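Aspartate aminotransferase, cytoplasmic (Schizosaccharomyces pombe 972h-, PDB 6JPK) catalyses the reversible, pyridoxal-phosphate-dependent transfer of the amino group of L-aspartate to 2-oxoglutarate, giving oxaloacetate and L-glutamate, and works as a homodimer. Local coordinates at residues Leu76-Lys81 with Gly299-Ala304; Phe183-Cys188 with His214-Asp219; Val367-Glu372 with Asn402-Glu407. The protein carries 1 engineered substitution. All blocks are in the same frame, centred on the assembly; numbering follows the deposited sequence.

Contact 1: residues Leu76-Lys81 with Gly299-Ala304; sequences LPRFTK and GARIAA
Phe-79 and Ala-304 mark the closest backbone approach, their CA atoms 4.6 Å apart, where helical segments 77-81 and 299-304 cross at 60°, their axes 8.5 Å apart. They lie on helices 77-87 and 297-308, a worked example of helix packing on small residues in a fold-type I aminotransferase: Ala-300, Ala-303 and Ala-304 form one face of the second helix. CG of Phe-79, anti to its backbone N (chi1 167°), sets the ring beside this face. CB of Ala-300 sits over the ring, offset toward its rim, a CH-pi contact 4.3 Å from the centroid of Phe-79. At the ring edge, CB of Ala-303 lies 3.7 Å from CE1 of Phe-79. The CB of Ala-304 lies 3.9 Å from N of Phe-79 and also meets CD2 of Leu-76 and NH1 of Arg-78. CD2 of Leu-76, the N-cap residue, is 3.9 Å from CA of Arg-301 and covers the centre of one face of the Arg-78 guanidinium. Gln-104 of strand 100-106 touches Phe-79 and Ala-300, and its OE1 accepts from N of Leu-76, while Arg-301 reaches across the subunit interface to a salt bridge with Glu-262 of the second subunit. A water in the plane of the Arg-78 guanidinium also links the helices, accepting from NH1 of Arg-78 at 2.5 Å and donating to O of Arg-301 at 2.6 Å.

Contact 2: residues Phe183-Cys188 with His214-Asp219; sequences FLLHAC and HLVVFD
His-214 holds CG anti to its carbonyl carbon (chi1 -64°), which turns its imidazole toward the ring of Phe-183 where His-214, just ahead of its strand, meets that residue. CE1 of Phe-183 lies over one face of the imidazole, toward its rim, 3.4 Å from CD2 of His-214; the planes are neither parallel nor perpendicular. NE2 of His-214 is hydrogen-bonded to O of Ile-174. Phe-183, Leu-185, Val-216 and Phe-218 share one face of the sheet, in the parallel register of strands 182-186 and 215-220, a beta-alpha-beta unit connected through helix 199-211. Leu-185 sends CD1 to CG1 of Val-216 at 3.8 Å and sets its CB 3.9 Å from CD1 of Phe-218. Leu-209 of the connecting helix packs on Phe-183, Leu-185 and His-214. On the opposite face, CD2 of Leu-184 rests 4.0 Å from CB of Asp-219. Five nearly straight backbone hydrogen bonds alternate along the ladder, the shortest joining Asp-219 N to Leu-185 O at 2.7 Å. Backbone N and O of Asp-219 are thus held by Leu-185 and by Ala-187 just beyond the strand. The ladder fixes the backbone of Asp-219, while NE2 of His-141 and ND2 of Asn-112 hold OD2; this is consistent with the family's aspartate that faces the pyridine nitrogen of the cofactor.

Contact 3: residues Val367-Glu372 with Asn402-Glu407; sequences VQFCQE and NHAVRE
One face of the His-403 imidazole takes the edge of the Phe-369 ring: CZ of Phe-369 stands over the centre of the imidazole, 3.7 Å from NE2 of His-403. The planes lie at 74° with centroids 4.9 Å apart, a T-shaped pair in which phenylalanine supplies the edge and histidine the face. The imidazole has a second tie, since ND1 is hydrogen-bonded to the hydroxyl of Tyr-374, which would limit its rotation. Ala-404 and Glu-407 approach the phenyl ring obliquely. CD1 of Phe-369 touches CB of Ala-404 at 3.7 Å, and CE2 of Phe-369 lies 3.9 Å from CG of Glu-407, so the aliphatic part of the glutamate, not its carboxylate, makes the contact. With CG anti to the backbone N (chi1 -173°), Phe-369 is directed into this three-residue surface. Beside it, SG of Cys-370 meets the same alanine methyl, 3.8 Å from CB of Ala-404. No hydrogen bond joins the two segments. Segments 367-372 and 402-407 run at 133°, their axes 9.1 Å apart, an obliquely antiparallel pair joining helix 364-374 to the C-terminal helix 394-407 in the small domain of an aspartate aminotransferase.

Overall arrangement
Contact 2 lies nearest the chain's centre, about 11 Å away, and falls, along the chain, between the two segments of contact 1; their centres are 24 Å apart and their nearest atoms about 13 Å. Contact 2 alone borders the substrate site: the side chains of His-186 and Asp-219 come within about 5 Å of those of Asn-191 and Trp-138, respectively, both probable L-aspartate ligands. It also meets the second subunit, whose Tyr-4 is the partner of His-214 and Leu-215. Contact 3 follows later in the chain, on the opposite side of its centre from contact 1, their centres 46 Å apart. The centres of contacts 2 and 3 are 36 Å apart, their nearest atoms about 20 Å.

Contact 1: residues Leu76-Lys81 with Gly299-Ala304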
loop_
_atom_site.group_PDB
_atom_site.type_symbol
_atom_site.label_atom_id
_atom_site.label_comp_id
_atom_site.label_asym_id
_atom_site.label_seq_id
_atom_site.Cartn_x
_atom_site.Cartn_y
_atom_site.Cartn_z
ATOM N N LEU A 76 10.527 7.926 -1.663
ATOM C CA LEU A 76 11.945 8.212 -1.478
ATOM C C LEU A 76 12.477 8.918 -2.720
ATOM O O LEU A 76 12.440 8.335 -3.812
ATOM C CB LEU A 76 12.695 6.903 -1.228
ATOM C CG LEU A 76 14.208 6.957 -1.050
ATOM C CD1 LEU A 76 14.573 7.609 0.293
ATOM C CD2 LEU A 76 14.799 5.554 -1.165
ATOM N N PRO A 77 12.960 10.161 -2.613
ATOM C CA PRO A 77 13.279 10.922 -3.837
ATOM C C PRO A 77 14.331 10.273 -4.718
ATOM O O PRO A 77 14.204 10.315 -5.948
ATOM C CB PRO A 77 13.751 12.278 -3.286
ATOM C CG PRO A 77 13.044 12.398 -1.963
ATOM C CD PRO A 77 13.033 10.994 -1.400
ATOM N N ARG A 78 15.370 9.663 -4.143
ATOM C CA ARG A 78 16.363 9.051 -5.013
ATOM C C ARG A 78 15.832 7.785 -5.672
ATOM O O ARG A 78 16.406 7.337 -6.672
ATOM C CB ARG A 78 17.654 8.752 -4.248
ATOM C CG ARG A 78 17.458 8.067 -2.926
ATOM C CD ARG A 78 18.598 8.435 -1.959
ATOM N NE ARG A 78 18.379 7.857 -0.633
ATOM C CZ ARG A 78 18.568 6.573 -0.363
ATOM N NH1 ARG A 78 18.985 5.761 -1.335
ATOM N NH2 ARG A 78 18.343 6.101 0.863
ATOM N N PHE A 79 14.759 7.198 -5.131
ATOM C CA PHE A 79 14.087 6.125 -5.856
ATOM C C PHE A 79 13.222 6.670 -6.988
ATOM O O PHE A 79 13.343 6.220 -8.132
ATOM C CB PHE A 79 13.233 5.272 -4.919
ATOM C CG PHE A 79 12.283 4.345 -5.657
ATOM C CD1 PHE A 79 12.755 3.193 -6.276
ATOM C CD2 PHE A 79 10.924 4.645 -5.748
ATOM C CE1 PHE A 79 11.886 2.347 -6.962
ATOM C CE2 PHE A 79 10.040 3.797 -6.426
ATOM C CZ PHE A 79 10.523 2.653 -7.033
ATOM N N THR A 80 12.321 7.622 -6.696
ATOM C CA THR A 80 11.411 8.068 -7.749
ATOM C C THR A 80 12.187 8.687 -8.904
ATOM O O THR A 80 11.828 8.495 -10.073
ATOM C CB THR A 80 10.369 9.061 -7.219
ATOM O OG1 THR A 80 11.030 10.218 -6.698
ATOM C CG2 THR A 80 9.472 8.422 -6.133
ATOM N N LYS A 81 13.269 9.412 -8.605
ATOM C CA LYS A 81 14.051 9.988 -9.697
ATOM C C LYS A 81 14.729 8.895 -10.519
ATOM O O LYS A 81 14.678 8.916 -11.753
ATOM C CB LYS A 81 15.085 10.979 -9.163
ATOM C CG LYS A 81 15.841 11.736 -10.274
ATOM C CD LYS A 81 16.924 12.636 -9.697
ATOM C CE LYS A 81 17.696 13.374 -10.785
ATOM N NZ LYS A 81 18.924 14.021 -10.225
ATOM N N GLY A 299 11.827 -1.817 -0.055
ATOM C CA GLY A 299 12.127 -2.113 -1.446
ATOM C C GLY A 299 12.653 -0.910 -2.206
ATOM O O GLY A 299 13.492 -1.053 -3.099
ATOM N N ALA A 300 12.180 0.288 -1.859
ATOM C CA ALA A 300 12.617 1.488 -2.566
ATOM C C ALA A 300 14.082 1.785 -2.286
ATOM O O ALA A 300 14.824 2.198 -3.189
ATOM C CB ALA A 300 11.746 2.677 -2.166
ATOM N N ARG A 301 14.515 1.602 -1.035
ATOM C CA ARG A 301 15.926 1.810 -0.723
ATOM C C ARG A 301 16.796 0.858 -1.530
ATOM O O ARG A 301 17.847 1.248 -2.038
ATOM C CB ARG A 301 16.178 1.631 0.779
ATOM C CG ARG A 301 15.581 2.723 1.666
ATOM C CD ARG A 301 15.952 2.516 3.158
ATOM N NE ARG A 301 15.539 1.199 3.628
ATOM C CZ ARG A 301 14.583 0.966 4.534
ATOM N NH1 ARG A 301 13.923 1.965 5.124
ATOM N NH2 ARG A 301 14.301 -0.290 4.870
ATOM N N ILE A 302 16.353 -0.387 -1.689
ATOM C CA ILE A 302 17.142 -1.375 -2.416
ATOM C C ILE A 302 17.246 -0.988 -3.882
ATOM O O ILE A 302 18.340 -0.957 -4.456
ATOM C CB ILE A 302 16.528 -2.779 -2.245
ATOM C CG1 ILE A 302 16.788 -3.306 -0.835
ATOM C CG2 ILE A 302 17.074 -3.751 -3.289
ATOM C CD1 ILE A 302 16.017 -4.595 -0.529
ATOM N N ALA A 303 16.101 -0.658 -4.492
ATOM C CA ALA A 303 16.062 -0.281 -5.898
ATOM C C ALA A 303 16.874 0.979 -6.150
ATOM O O ALA A 303 17.624 1.061 -7.132
ATOM C CB ALA A 303 14.603 -0.094 -6.343
ATOM N N ALA A 304 16.753 1.975 -5.264
ATOM C CA ALA A 304 17.540 3.189 -5.438
ATOM C C ALA A 304 19.026 2.880 -5.332
ATOM O O ALA A 304 19.839 3.464 -6.054
ATOM C CB ALA A 304 17.140 4.248 -4.405
HETATM O O HOH W 1 19.254 3.262 -1.098
#

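Contact 2: residues Phe183-Cys188 with His214-Asp219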
loop_
_atom_site.group_PDB
_atom_site.type_symbol
_atom_site.label_atom_id
_atom_site.label_comp_id
_atom_site.label_asym_id
_atom_site.label_seq_id
_atom_site.Cartn_x
_atom_site.Cartn_y
_atom_site.Cartn_z
ATOM N N PHE A 183 -6.532 4.535 -23.398
ATOM C CA PHE A 183 -6.019 3.253 -23.867
ATOM C C PHE A 183 -4.905 2.796 -22.940
ATOM O O PHE A 183 -3.919 3.522 -22.734
ATOM C CB PHE A 183 -5.540 3.323 -25.321
ATOM C CG PHE A 183 -6.627 3.016 -26.314
ATOM C CD1 PHE A 183 -7.573 3.978 -26.643
ATOM C CD2 PHE A 183 -6.725 1.763 -26.891
ATOM C CE1 PHE A 183 -8.598 3.700 -27.526
ATOM C CE2 PHE A 183 -7.749 1.472 -27.789
ATOM C CZ PHE A 183 -8.687 2.445 -28.107
ATOM N N LEU A 184 -5.077 1.597 -22.383
ATOM C CA LEU A 184 -4.124 0.984 -21.462
ATOM C C LEU A 184 -3.259 0.033 -22.281
ATOM O O LEU A 184 -3.739 -1.005 -22.750
ATOM C CB LEU A 184 -4.861 0.244 -20.348
ATOM C CG LEU A 184 -4.319 0.280 -18.920
ATOM C CD1 LEU A 184 -4.971 -0.827 -18.087
ATOM C CD2 LEU A 184 -2.796 0.189 -18.866
ATOM N N LEU A 185 -1.994 0.394 -22.466
ATOM C CA LEU A 185 -1.076 -0.323 -23.342
ATOM C C LEU A 185 -0.018 -1.046 -22.523
ATOM O O LEU A 185 0.486 -0.507 -21.533
ATOM C CB LEU A 185 -0.392 0.647 -24.308
ATOM C CG LEU A 185 -1.343 1.517 -25.142
ATOM C CD1 LEU A 185 -0.566 2.516 -25.988
ATOM C CD2 LEU A 185 -2.255 0.644 -26.025
ATOM N N HIS A 186 0.323 -2.264 -22.946
ATOM C CA HIS A 186 1.414 -3.027 -22.346
ATOM C C HIS A 186 2.706 -2.638 -23.057
ATOM O O HIS A 186 2.813 -2.806 -24.276
ATOM C CB HIS A 186 1.177 -4.533 -22.484
ATOM C CG HIS A 186 -0.089 -5.031 -21.847
ATOM N ND1 HIS A 186 -0.098 -6.037 -20.901
ATOM C CD2 HIS A 186 -1.387 -4.687 -22.042
ATOM C CE1 HIS A 186 -1.346 -6.274 -20.527
ATOM N NE2 HIS A 186 -2.146 -5.465 -21.201
ATOM N N ALA A 187 3.691 -2.139 -22.303
ATOM C CA ALA A 187 4.918 -1.637 -22.929
ATOM C C ALA A 187 5.729 -2.756 -23.571
ATOM O O ALA A 187 6.329 -2.553 -24.630
ATOM C CB ALA A 187 5.774 -0.902 -21.908
ATOM N N CYS A 188 5.804 -3.923 -22.923
ATOM C CA CYS A 188 6.456 -5.106 -23.490
ATOM C C CYS A 188 6.046 -6.326 -22.680
ATOM O O CYS A 188 5.556 -6.207 -21.553
ATOM C CB CYS A 188 7.982 -4.983 -23.508
ATOM S SG CYS A 188 8.752 -4.966 -21.871
ATOM N N HIS A 214 -6.581 10.007 -28.321
ATOM C CA HIS A 214 -6.772 9.176 -27.145
ATOM C C HIS A 214 -5.723 9.506 -26.088
ATOM O O HIS A 214 -4.641 10.006 -26.393
ATOM C CB HIS A 214 -6.685 7.690 -27.511
ATOM C CG HIS A 214 -7.766 7.224 -28.441
ATOM N ND1 HIS A 214 -9.081 7.629 -28.326
ATOM C CD2 HIS A 214 -7.721 6.378 -29.498
ATOM C CE1 HIS A 214 -9.795 7.052 -29.278
ATOM N NE2 HIS A 214 -8.994 6.285 -29.997
ATOM N N LEU A 215 -6.064 9.224 -24.833
ATOM C CA LEU A 215 -5.139 9.383 -23.715
ATOM C C LEU A 215 -4.447 8.045 -23.442
ATOM O O LEU A 215 -5.116 7.015 -23.291
ATOM C CB LEU A 215 -5.886 9.876 -22.471
ATOM C CG LEU A 215 -5.071 9.894 -21.178
ATOM C CD1 LEU A 215 -3.875 10.816 -21.340
ATOM C CD2 LEU A 215 -5.928 10.331 -20.001
ATOM N N VAL A 216 -3.115 8.057 -23.376
ATOM C CA VAL A 216 -2.322 6.828 -23.313
ATOM C C VAL A 216 -1.815 6.594 -21.892
ATOM O O VAL A 216 -1.241 7.502 -21.266
ATOM C CB VAL A 216 -1.156 6.878 -24.316
ATOM C CG1 VAL A 216 -0.184 5.733 -24.062
ATOM C CG2 VAL A 216 -1.699 6.809 -25.757
ATOM N N VAL A 217 -2.029 5.375 -21.388
ATOM C CA VAL A 217 -1.461 4.878 -20.136
ATOM C C VAL A 217 -0.660 3.618 -20.466
ATOM O O VAL A 217 -1.230 2.624 -20.929
ATOM C CB VAL A 217 -2.545 4.556 -19.090
ATOM C CG1 VAL A 217 -1.906 4.059 -17.790
ATOM C CG2 VAL A 217 -3.455 5.755 -18.854
ATOM N N PHE A 218 0.654 3.674 -20.265
ATOM C CA PHE A 218 1.515 2.505 -20.424
ATOM C C PHE A 218 1.636 1.760 -19.104
ATOM O O PHE A 218 1.883 2.369 -18.060
ATOM C CB PHE A 218 2.919 2.892 -20.887
ATOM C CG PHE A 218 3.017 3.253 -22.340
ATOM C CD1 PHE A 218 3.017 2.271 -23.308
ATOM C CD2 PHE A 218 3.162 4.578 -22.727
ATOM C CE1 PHE A 218 3.132 2.604 -24.658
ATOM C CE2 PHE A 218 3.277 4.926 -24.073
ATOM C CZ PHE A 218 3.260 3.935 -25.038
ATOM N N ASP A 219 1.486 0.448 -19.158
ATOM C CA ASP A 219 1.829 -0.431 -18.045
ATOM C C ASP A 219 3.153 -1.106 -18.384
ATOM O O ASP A 219 3.255 -1.790 -19.410
ATOM C CB ASP A 219 0.726 -1.466 -17.819
ATOM C CG ASP A 219 0.808 -2.124 -16.441
ATOM O OD1 ASP A 219 1.928 -2.432 -15.975
ATOM O OD2 ASP A 219 -0.255 -2.332 -15.819
#

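Contact 3: residues Val367-Glu372 with Asn402-Glu407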
loop_
_atom_site.group_PDB
_atom_site.type_symbol
_atom_site.label_atom_id
_atom_site.label_comp_id
_atom_site.label_asym_id
_atom_site.label_seq_id
_atom_site.Cartn_x
_atom_site.Cartn_y
_atom_site.Cartn_z
ATOM N N VAL A 367 -6.385 -28.464 -22.087
ATOM C CA VAL A 367 -5.824 -28.095 -20.790
ATOM C C VAL A 367 -6.291 -29.074 -19.720
ATOM O O VAL A 367 -5.497 -29.537 -18.893
ATOM C CB VAL A 367 -6.197 -26.638 -20.445
ATOM C CG1 VAL A 367 -5.704 -26.280 -19.042
ATOM C CG2 VAL A 367 -5.626 -25.678 -21.496
ATOM N N GLN A 368 -7.585 -29.419 -19.734
ATOM C CA GLN A 368 -8.111 -30.374 -18.757
ATOM C C GLN A 368 -7.474 -31.752 -18.933
ATOM O O GLN A 368 -7.206 -32.448 -17.952
ATOM C CB GLN A 368 -9.640 -30.469 -18.879
ATOM C CG GLN A 368 -10.296 -31.344 -17.819
ATOM C CD GLN A 368 -10.214 -30.729 -16.428
ATOM O OE1 GLN A 368 -10.092 -29.513 -16.275
ATOM N NE2 GLN A 368 -10.264 -31.575 -15.406
ATOM N N PHE A 369 -7.249 -32.168 -20.183
ATOM C CA PHE A 369 -6.552 -33.423 -20.444
ATOM C C PHE A 369 -5.143 -33.395 -19.849
ATOM O O PHE A 369 -4.709 -34.365 -19.215
ATOM C CB PHE A 369 -6.510 -33.660 -21.954
ATOM C CG PHE A 369 -5.960 -35.010 -22.370
ATOM C CD1 PHE A 369 -4.596 -35.189 -22.574
ATOM C CD2 PHE A 369 -6.818 -36.080 -22.615
ATOM C CE1 PHE A 369 -4.089 -36.428 -22.985
ATOM C CE2 PHE A 369 -6.326 -37.321 -23.024
ATOM C CZ PHE A 369 -4.960 -37.494 -23.208
ATOM N N CYS A 370 -4.421 -32.287 -20.042
ATOM C CA CYS A 370 -3.097 -32.141 -19.444
ATOM C C CYS A 370 -3.159 -32.231 -17.925
ATOM O O CYS A 370 -2.267 -32.809 -17.292
ATOM C CB CYS A 370 -2.480 -30.805 -19.852
ATOM S SG CYS A 370 -1.975 -30.696 -21.562
ATOM N N GLN A 371 -4.193 -31.647 -17.320
ATOM C CA GLN A 371 -4.311 -31.689 -15.870
ATOM C C GLN A 371 -4.564 -33.113 -15.376
ATOM O O GLN A 371 -3.906 -33.578 -14.442
ATOM C CB GLN A 371 -5.422 -30.749 -15.400
ATOM C CG GLN A 371 -5.433 -30.573 -13.889
ATOM C CD GLN A 371 -6.617 -29.777 -13.390
ATOM O OE1 GLN A 371 -7.461 -30.300 -12.671
ATOM N NE2 GLN A 371 -6.677 -28.506 -13.758
ATOM N N GLU A 372 -5.502 -33.830 -16.004
ATOM C CA GLU A 372 -5.899 -35.136 -15.489
ATOM C C GLU A 372 -4.890 -36.230 -15.827
ATOM O O GLU A 372 -4.662 -37.134 -15.018
ATOM C CB GLU A 372 -7.286 -35.507 -16.031
ATOM C CG GLU A 372 -8.387 -34.650 -15.431
ATOM C CD GLU A 372 -9.750 -34.916 -16.036
ATOM O OE1 GLU A 372 -9.904 -35.908 -16.783
ATOM O OE2 GLU A 372 -10.672 -34.119 -15.763
ATOM N N ASN A 402 1.821 -32.617 -26.620
ATOM C CA ASN A 402 1.757 -33.429 -27.828
ATOM C C ASN A 402 0.581 -34.393 -27.764
ATOM O O ASN A 402 -0.226 -34.476 -28.697
ATOM C CB ASN A 402 3.069 -34.188 -28.016
ATOM C CG ASN A 402 3.026 -35.158 -29.184
ATOM O OD1 ASN A 402 2.911 -34.747 -30.336
ATOM N ND2 ASN A 402 3.124 -36.448 -28.892
ATOM N N HIS A 403 0.452 -35.104 -26.643
ATOM C CA HIS A 403 -0.633 -36.071 -26.494
ATOM C C HIS A 403 -1.993 -35.376 -26.524
ATOM O O HIS A 403 -2.919 -35.821 -27.211
ATOM C CB HIS A 403 -0.435 -36.843 -25.193
ATOM C CG HIS A 403 -1.308 -38.047 -25.052
ATOM N ND1 HIS A 403 -1.196 -38.920 -23.991
ATOM C CD2 HIS A 403 -2.308 -38.524 -25.832
ATOM C CE1 HIS A 403 -2.093 -39.884 -24.123
ATOM N NE2 HIS A 403 -2.785 -39.663 -25.230
ATOM N N ALA A 404 -2.127 -34.278 -25.782
ATOM C CA ALA A 404 -3.406 -33.577 -25.686
ATOM C C ALA A 404 -3.871 -33.072 -27.052
ATOM O O ALA A 404 -5.040 -33.230 -27.424
ATOM C CB ALA A 404 -3.291 -32.418 -24.692
ATOM N N VAL A 405 -2.967 -32.464 -27.813
ATOM C CA VAL A 405 -3.339 -31.914 -29.111
ATOM C C VAL A 405 -3.685 -33.028 -30.097
ATOM O O VAL A 405 -4.656 -32.919 -30.856
ATOM C CB VAL A 405 -2.214 -31.010 -29.639
ATOM C CG1 VAL A 405 -2.440 -30.660 -31.125
ATOM C CG2 VAL A 405 -2.139 -29.757 -28.789
ATOM N N ARG A 406 -2.907 -34.114 -30.103
ATOM C CA ARG A 406 -3.194 -35.226 -31.002
ATOM C C ARG A 406 -4.505 -35.908 -30.642
ATOM O O ARG A 406 -5.239 -36.364 -31.526
ATOM C CB ARG A 406 -2.057 -36.248 -30.964
ATOM C CG ARG A 406 -0.809 -35.819 -31.690
ATOM C CD ARG A 406 0.307 -36.810 -31.439
ATOM N NE ARG A 406 1.529 -36.480 -32.178
ATOM C CZ ARG A 406 1.730 -36.802 -33.452
ATOM N NH1 ARG A 406 0.779 -37.431 -34.129
ATOM N NH2 ARG A 406 2.868 -36.485 -34.055
ATOM N N GLU A 407 -4.793 -36.024 -29.349
ATOM C CA GLU A 407 -5.970 -36.753 -28.907
ATOM C C GLU A 407 -7.246 -35.936 -29.081
ATOM O O GLU A 407 -8.300 -36.505 -29.385
ATOM C CB GLU A 407 -5.789 -37.168 -27.447
ATOM C CG GLU A 407 -6.968 -37.892 -26.819
ATOM C CD GLU A 407 -7.224 -39.269 -27.412
ATOM O OE1 GLU A 407 -6.364 -39.784 -28.165
ATOM O OE2 GLU A 407 -8.302 -39.833 -27.118
#